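PDB 7AM1: protein SSD1 from Saccharomyces cerevisiae S288C, which binds messenger RNA, including its untranslated regions, and represses translation, as a pseudonuclease of the RNase II family that has no enzymatic activity. Local coordinates for residues D762-I767 with L778-Q783; T870-E875 with L909-K914. All blocks are in the same frame, centred on the assembly; numbering follows the deposited sequence.

Contact 1: D762-I767 with L778-Q783; sequences DQLPLI and LELHWQ
Leu766 and Trp782 make the apolar centre. Methyl CD2 of Leu766 lies over one face of the indole, a CH-pi contact 4.0 Å from the centroid of the six-membered ring. Trp782 leaves its backbone heading away from 762-767, with CG beside the backbone N and anti to the carbonyl carbon (chi1 -72°), yet its ring ends against Leu764, Pro765 and Leu766. Pro765 meets the ring at its edge, with CD 3.7 Å from Trp782 CZ3, and Leu764 CD1 approaches the far corner obliquely, 4.0 Å from Trp782 CH2. The same methyl of Leu766, CD2, also packs on Leu780 CB at 4.0 Å.

Outside the apolar group, the backbones join as an antiparallel pair. Leu766 and Trp782 form a non-hydrogen-bonded pair flanked by two bonds: Ile767 N to His781 O at 2.8 Å, and Gln783 N to Pro765 O at 2.9 Å. Pro765 is the centre of an inverse gamma turn, closed by a weak bond from Leu766 N to Leu764 O. Gln783 adds a third link, its extended side chain bringing NE2 to Leu766 O at 3.1 Å. The bond is straight at hydrogen (172°) and lies in the plane of the Gln783 amide, though NE2 stands above the plane of the Leu766 carbonyl. An alanine here would probably deprive Leu766 O of this donor and open a gap beside Ile767 CG1 and Pro765 CB.

The contact builds the open end of the hairpin 766-772/777-782, in the OB-clan C-terminal domain. Trp782 NE1 bonds to Gln881 on the adjoining strand 878-884, while Leu764 reaches Arg907 and Trp782 reaches Ala908 on strand 903-908.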
loop_
_atom_site.group_PDB
_atom_site.type_symbol
_atom_site.label_atom_id
_atom_site.label_comp_id
_atom_site.label_asym_id
_atom_site.label_seq_id
_atom_site.Cartn_x
_atom_site.Cartn_y
_atom_site.Cartn_z
ATOM N N ASP A 762 -27.271 8.333 5.292
ATOM C CA ASP A 762 -27.983 7.776 6.435
ATOM C C ASP A 762 -27.259 8.004 7.755
ATOM O O ASP A 762 -27.675 7.451 8.775
ATOM C CB ASP A 762 -28.237 6.280 6.228
ATOM C CG ASP A 762 -26.961 5.467 6.169
ATOM O OD1 ASP A 762 -25.890 5.997 6.536
ATOM O OD2 ASP A 762 -27.035 4.292 5.747
ATOM N N GLN A 763 -26.174 8.774 7.760
ATOM C CA GLN A 763 -25.537 9.198 9.002
ATOM C C GLN A 763 -25.610 10.709 9.174
ATOM O O GLN A 763 -25.012 11.250 10.114
ATOM C CB GLN A 763 -24.093 8.701 9.051
ATOM C CG GLN A 763 -24.021 7.186 9.214
ATOM C CD GLN A 763 -22.608 6.655 9.235
ATOM O OE1 GLN A 763 -21.777 7.032 8.407
ATOM N NE2 GLN A 763 -22.326 5.763 10.181
ATOM N N LEU A 764 -26.357 11.393 8.311
ATOM C CA LEU A 764 -26.544 12.829 8.372
ATOM C C LEU A 764 -27.994 13.167 8.713
ATOM O O LEU A 764 -28.914 12.433 8.339
ATOM C CB LEU A 764 -26.173 13.474 7.031
ATOM C CG LEU A 764 -24.747 13.205 6.544
ATOM C CD1 LEU A 764 -24.522 13.791 5.156
ATOM C CD2 LEU A 764 -23.735 13.759 7.539
ATOM N N PRO A 765 -28.233 14.277 9.422
ATOM C CA PRO A 765 -29.616 14.671 9.733
ATOM C C PRO A 765 -30.333 15.232 8.515
ATOM O O PRO A 765 -30.436 16.453 8.349
ATOM C CB PRO A 765 -29.443 15.733 10.825
ATOM C CG PRO A 765 -28.097 16.347 10.517
ATOM C CD PRO A 765 -27.245 15.206 10.004
ATOM N N LEU A 766 -30.841 14.344 7.667
ATOM C CA LEU A 766 -31.466 14.721 6.411
ATOM C C LEU A 766 -32.962 14.442 6.440
ATOM O O LEU A 766 -33.452 13.607 7.207
ATOM C CB LEU A 766 -30.840 13.957 5.240
ATOM C CG LEU A 766 -29.332 14.090 5.041
ATOM C CD1 LEU A 766 -28.880 13.228 3.867
ATOM C CD2 LEU A 766 -28.940 15.543 4.824
ATOM N N ILE A 767 -33.681 15.148 5.573
ATOM C CA ILE A 767 -35.074 14.827 5.281
ATOM C C ILE A 767 -35.170 13.930 4.057
ATOM O O ILE A 767 -35.967 12.991 4.025
ATOM C CB ILE A 767 -35.881 16.129 5.093
ATOM C CG1 ILE A 767 -36.122 16.806 6.443
ATOM C CG2 ILE A 767 -37.205 15.849 4.390
ATOM C CD1 ILE A 767 -35.733 18.257 6.464
ATOM N N LEU A 778 -25.424 15.437 -6.246
ATOM C CA LEU A 778 -26.243 14.953 -5.147
ATOM C C LEU A 778 -26.743 16.152 -4.357
ATOM O O LEU A 778 -25.946 16.991 -3.925
ATOM C CB LEU A 778 -25.435 14.006 -4.258
ATOM C CG LEU A 778 -26.037 13.583 -2.922
ATOM C CD1 LEU A 778 -27.200 12.643 -3.147
ATOM C CD2 LEU A 778 -24.966 12.924 -2.066
ATOM N N GLU A 779 -28.055 16.244 -4.189
ATOM C CA GLU A 779 -28.669 17.343 -3.452
ATOM C C GLU A 779 -29.150 16.807 -2.112
ATOM O O GLU A 779 -30.073 15.985 -2.056
ATOM C CB GLU A 779 -29.803 17.977 -4.253
ATOM C CG GLU A 779 -29.312 18.700 -5.499
ATOM C CD GLU A 779 -30.382 19.546 -6.160
ATOM O OE1 GLU A 779 -31.565 19.430 -5.770
ATOM O OE2 GLU A 779 -30.034 20.334 -7.067
ATOM N N LEU A 780 -28.510 17.263 -1.040
ATOM C CA LEU A 780 -28.894 16.897 0.314
ATOM C C LEU A 780 -29.967 17.861 0.804
ATOM O O LEU A 780 -29.799 19.081 0.711
ATOM C CB LEU A 780 -27.679 16.934 1.243
ATOM C CG LEU A 780 -26.439 16.137 0.822
ATOM C CD1 LEU A 780 -25.293 16.364 1.802
ATOM C CD2 LEU A 780 -26.747 14.654 0.714
ATOM N N HIS A 781 -31.065 17.318 1.324
ATOM C CA HIS A 781 -32.117 18.125 1.941
ATOM C C HIS A 781 -31.932 18.010 3.448
ATOM O O HIS A 781 -32.297 17.001 4.058
ATOM C CB HIS A 781 -33.500 17.670 1.491
ATOM C CG HIS A 781 -33.769 17.922 0.039
ATOM N ND1 HIS A 781 -34.990 18.350 -0.432
ATOM C CD2 HIS A 781 -32.968 17.800 -1.047
ATOM C CE1 HIS A 781 -34.931 18.484 -1.746
ATOM N NE2 HIS A 781 -33.714 18.157 -2.143
ATOM N N TRP A 782 -31.356 19.047 4.046
ATOM C CA TRP A 782 -30.970 18.990 5.443
ATOM C C TRP A 782 -32.142 19.278 6.371
ATOM O O TRP A 782 -33.074 20.013 6.029
ATOM C CB TRP A 782 -29.865 20.004 5.734
ATOM C CG TRP A 782 -28.522 19.650 5.179
ATOM C CD1 TRP A 782 -28.016 19.988 3.952
ATOM C CD2 TRP A 782 -27.505 18.892 5.836
ATOM N NE1 TRP A 782 -26.745 19.490 3.815
ATOM C CE2 TRP A 782 -26.409 18.810 4.957
ATOM C CE3 TRP A 782 -27.414 18.276 7.087
ATOM C CZ2 TRP A 782 -25.240 18.135 5.288
ATOM C CZ3 TRP A 782 -26.255 17.609 7.412
ATOM C CH2 TRP A 782 -25.183 17.543 6.518
ATOM N N GLN A 783 -32.066 18.710 7.568
ATOM C CA GLN A 783 -32.915 19.147 8.666
ATOM C C GLN A 783 -32.357 20.453 9.214
ATOM O O GLN A 783 -31.236 20.461 9.735
ATOM C CB GLN A 783 -32.950 18.108 9.778
ATOM C CG GLN A 783 -33.446 16.743 9.374
ATOM C CD GLN A 783 -33.350 15.753 10.515
ATOM O OE1 GLN A 783 -33.370 16.138 11.687
ATOM N NE2 GLN A 783 -33.209 14.474 10.182
#

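Contact 2: T870-E875 with L909-K914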
loop_
_atom_site.group_PDB
_atom_site.type_symbol
_atom_site.label_atom_id
_atom_site.label_comp_id
_atom_site.label_asym_id
_atom_site.label_seq_id
_atom_site.Cartn_x
_atom_site.Cartn_y
_atom_site.Cartn_z
ATOM N N THR A 870 -19.942 26.371 1.194
ATOM C CA THR A 870 -20.905 25.407 0.684
ATOM C C THR A 870 -21.834 26.061 -0.334
ATOM O O THR A 870 -21.991 27.282 -0.377
ATOM C CB THR A 870 -21.718 24.805 1.834
ATOM O OG1 THR A 870 -22.608 25.791 2.374
ATOM C CG2 THR A 870 -20.788 24.310 2.939
ATOM N N GLU A 871 -22.436 25.224 -1.175
ATOM C CA GLU A 871 -23.384 25.660 -2.199
ATOM C C GLU A 871 -24.779 25.252 -1.732
ATOM O O GLU A 871 -25.124 24.066 -1.760
ATOM C CB GLU A 871 -23.038 25.042 -3.553
ATOM C CG GLU A 871 -23.881 25.552 -4.718
ATOM C CD GLU A 871 -23.701 27.044 -4.968
ATOM O OE1 GLU A 871 -22.609 27.572 -4.664
ATOM O OE2 GLU A 871 -24.650 27.692 -5.464
ATOM N N THR A 872 -25.580 26.231 -1.309
ATOM C CA THR A 872 -26.852 25.958 -0.653
ATOM C C THR A 872 -27.964 26.807 -1.248
ATOM O O THR A 872 -27.718 27.813 -1.920
ATOM C CB THR A 872 -26.773 26.225 0.859
ATOM O OG1 THR A 872 -26.318 27.565 1.085
ATOM C CG2 THR A 872 -25.832 25.246 1.538
ATOM N N ARG A 873 -29.203 26.381 -0.992
ATOM C CA ARG A 873 -30.366 27.176 -1.357
ATOM C C ARG A 873 -31.586 26.691 -0.586
ATOM O O ARG A 873 -31.672 25.524 -0.192
ATOM C CB ARG A 873 -30.647 27.128 -2.860
ATOM C CG ARG A 873 -31.000 25.762 -3.398
ATOM C CD ARG A 873 -31.009 25.786 -4.917
ATOM N NE ARG A 873 -31.819 24.706 -5.469
ATOM C CZ ARG A 873 -31.359 23.498 -5.778
ATOM N NH1 ARG A 873 -30.079 23.197 -5.589
ATOM N NH2 ARG A 873 -32.183 22.585 -6.273
ATOM N N ILE A 874 -32.520 27.613 -0.377
ATOM C CA ILE A 874 -33.735 27.365 0.387
ATOM C C ILE A 874 -34.910 27.497 -0.569
ATOM O O ILE A 874 -35.163 28.586 -1.100
ATOM C CB ILE A 874 -33.861 28.341 1.568
ATOM C CG1 ILE A 874 -32.682 28.147 2.526
ATOM C CG2 ILE A 874 -35.194 28.143 2.294
ATOM C CD1 ILE A 874 -32.601 29.174 3.628
ATOM N N GLU A 875 -35.627 26.395 -0.789
ATOM C CA GLU A 875 -36.804 26.376 -1.657
ATOM C C GLU A 875 -38.006 26.065 -0.772
ATOM O O GLU A 875 -38.286 24.898 -0.479
ATOM C CB GLU A 875 -36.661 25.340 -2.768
ATOM C CG GLU A 875 -35.362 25.417 -3.545
ATOM C CD GLU A 875 -35.350 24.492 -4.748
ATOM O OE1 GLU A 875 -35.994 23.423 -4.687
ATOM O OE2 GLU A 875 -34.713 24.846 -5.763
ATOM N N LEU A 909 -20.589 18.808 7.264
ATOM C CA LEU A 909 -21.122 19.858 8.119
ATOM C C LEU A 909 -22.498 20.264 7.608
ATOM O O LEU A 909 -22.704 20.416 6.401
ATOM C CB LEU A 909 -20.166 21.054 8.114
ATOM C CG LEU A 909 -20.456 22.239 9.035
ATOM C CD1 LEU A 909 -20.227 21.852 10.484
ATOM C CD2 LEU A 909 -19.607 23.452 8.662
ATOM N N ASN A 910 -23.451 20.398 8.520
ATOM C CA ASN A 910 -24.769 20.894 8.143
ATOM C C ASN A 910 -24.696 22.399 7.910
ATOM O O ASN A 910 -24.561 23.170 8.870
ATOM C CB ASN A 910 -25.802 20.571 9.224
ATOM C CG ASN A 910 -27.214 20.973 8.824
ATOM O OD1 ASN A 910 -27.415 21.698 7.851
ATOM N ND2 ASN A 910 -28.198 20.514 9.587
ATOM N N PRO A 911 -24.818 22.866 6.664
ATOM C CA PRO A 911 -24.742 24.314 6.430
ATOM C C PRO A 911 -25.954 25.064 6.947
ATOM O O PRO A 911 -25.906 26.299 7.009
ATOM C CB PRO A 911 -24.620 24.419 4.905
ATOM C CG PRO A 911 -25.297 23.213 4.394
ATOM C CD PRO A 911 -25.108 22.124 5.424
ATOM N N PHE A 912 -27.041 24.375 7.298
ATOM C CA PHE A 912 -28.219 25.030 7.851
ATOM C C PHE A 912 -28.332 24.837 9.359
ATOM O O PHE A 912 -29.443 24.748 9.896
ATOM C CB PHE A 912 -29.479 24.511 7.163
ATOM C CG PHE A 912 -29.471 24.701 5.684
ATOM C CD1 PHE A 912 -29.858 25.907 5.125
ATOM C CD2 PHE A 912 -29.071 23.676 4.848
ATOM C CE1 PHE A 912 -29.849 26.084 3.757
ATOM C CE2 PHE A 912 -29.061 23.846 3.482
ATOM C CZ PHE A 912 -29.450 25.052 2.935
ATOM N N MET A 913 -27.200 24.791 10.053
ATOM C CA MET A 913 -27.163 24.789 11.505
ATOM C C MET A 913 -27.185 26.229 12.010
ATOM O O MET A 913 -26.787 27.160 11.306
ATOM C CB MET A 913 -25.921 24.063 12.018
ATOM C CG MET A 913 -24.605 24.694 11.582
ATOM S SD MET A 913 -23.161 23.803 12.195
ATOM C CE MET A 913 -23.414 23.999 13.966
ATOM N N LYS A 914 -27.638 26.402 13.247
ATOM C CA LYS A 914 -27.682 27.725 13.865
ATOM C C LYS A 914 -26.346 28.100 14.500
ATOM O O LYS A 914 -25.729 27.296 15.201
ATOM C CB LYS A 914 -28.793 27.784 14.917
#
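Phe912, whose ring reaches across to Thr872 and Ile874, is tied at its backbone by the short bond from Phe912 N to Asn910 OD1, 2.8 Å long. This is an Asx turn, set within a type I beta turn from Asn910 to Met913. The N-H stands above the plane of the Asn910 side-chain carbonyl, 42° out of it. The other end of that amide, Asn910 ND2, is held by the carbonyls of Gln783 and Val786, which fixes the rotation of the group that supports Phe912 N.

CG of Phe912 sits beside its backbone N (chi1 -58°), and the far end of the ring, which Tyr879 meets edge-to-face, touches strand 872-875. Its CZ lies 3.6 Å from Thr872 CB, and its CE1 is 3.7 Å from Ile874 CG1; the side chains of Ile874 and Phe912 run antiparallel past one another. Next to the ring, Pro911 CG packs on the methyl Thr872 CG2 at 3.5 Å, and Pro911 CB lies 3.5 Å from Thr870 OG1, a hydroxyl whose hydrogen-bond partner is the carbonyl of Ile867.

The two segments thus meet by van der Waals packing, mostly carbon on carbon, without a hydrogen bond between them. Directional bonds secure each one separately: the turn through Asn910, the strand through its backbone pairing to 878-884. Proline and phenylalanine then press the turn of the modelled C-terminal tail against the edge strand, a surface contact governed by shape more than by polarity.

How the contacts relate
Contact 1 is largely buried and contact 2 lies at the surface, their centres about 10 Å apart, yet both involve one antiparallel sheet: strands 777-782 and 872-875 flank strand 878-884 on its two sides. The chemistry follows the place. Contact 1 joins the start of one hairpin strand, and the turn before it, to the end of the other, so backbone bonds run beside its apolar cluster; contact 2 lays a turn against an edge strand and relies on van der Waals packing. They also meet directly. Besides the Asn910 link, Pro911 CD packs 3.5 Å from Trp782 NE1, so the tail turn covers part of the indole used in contact 1.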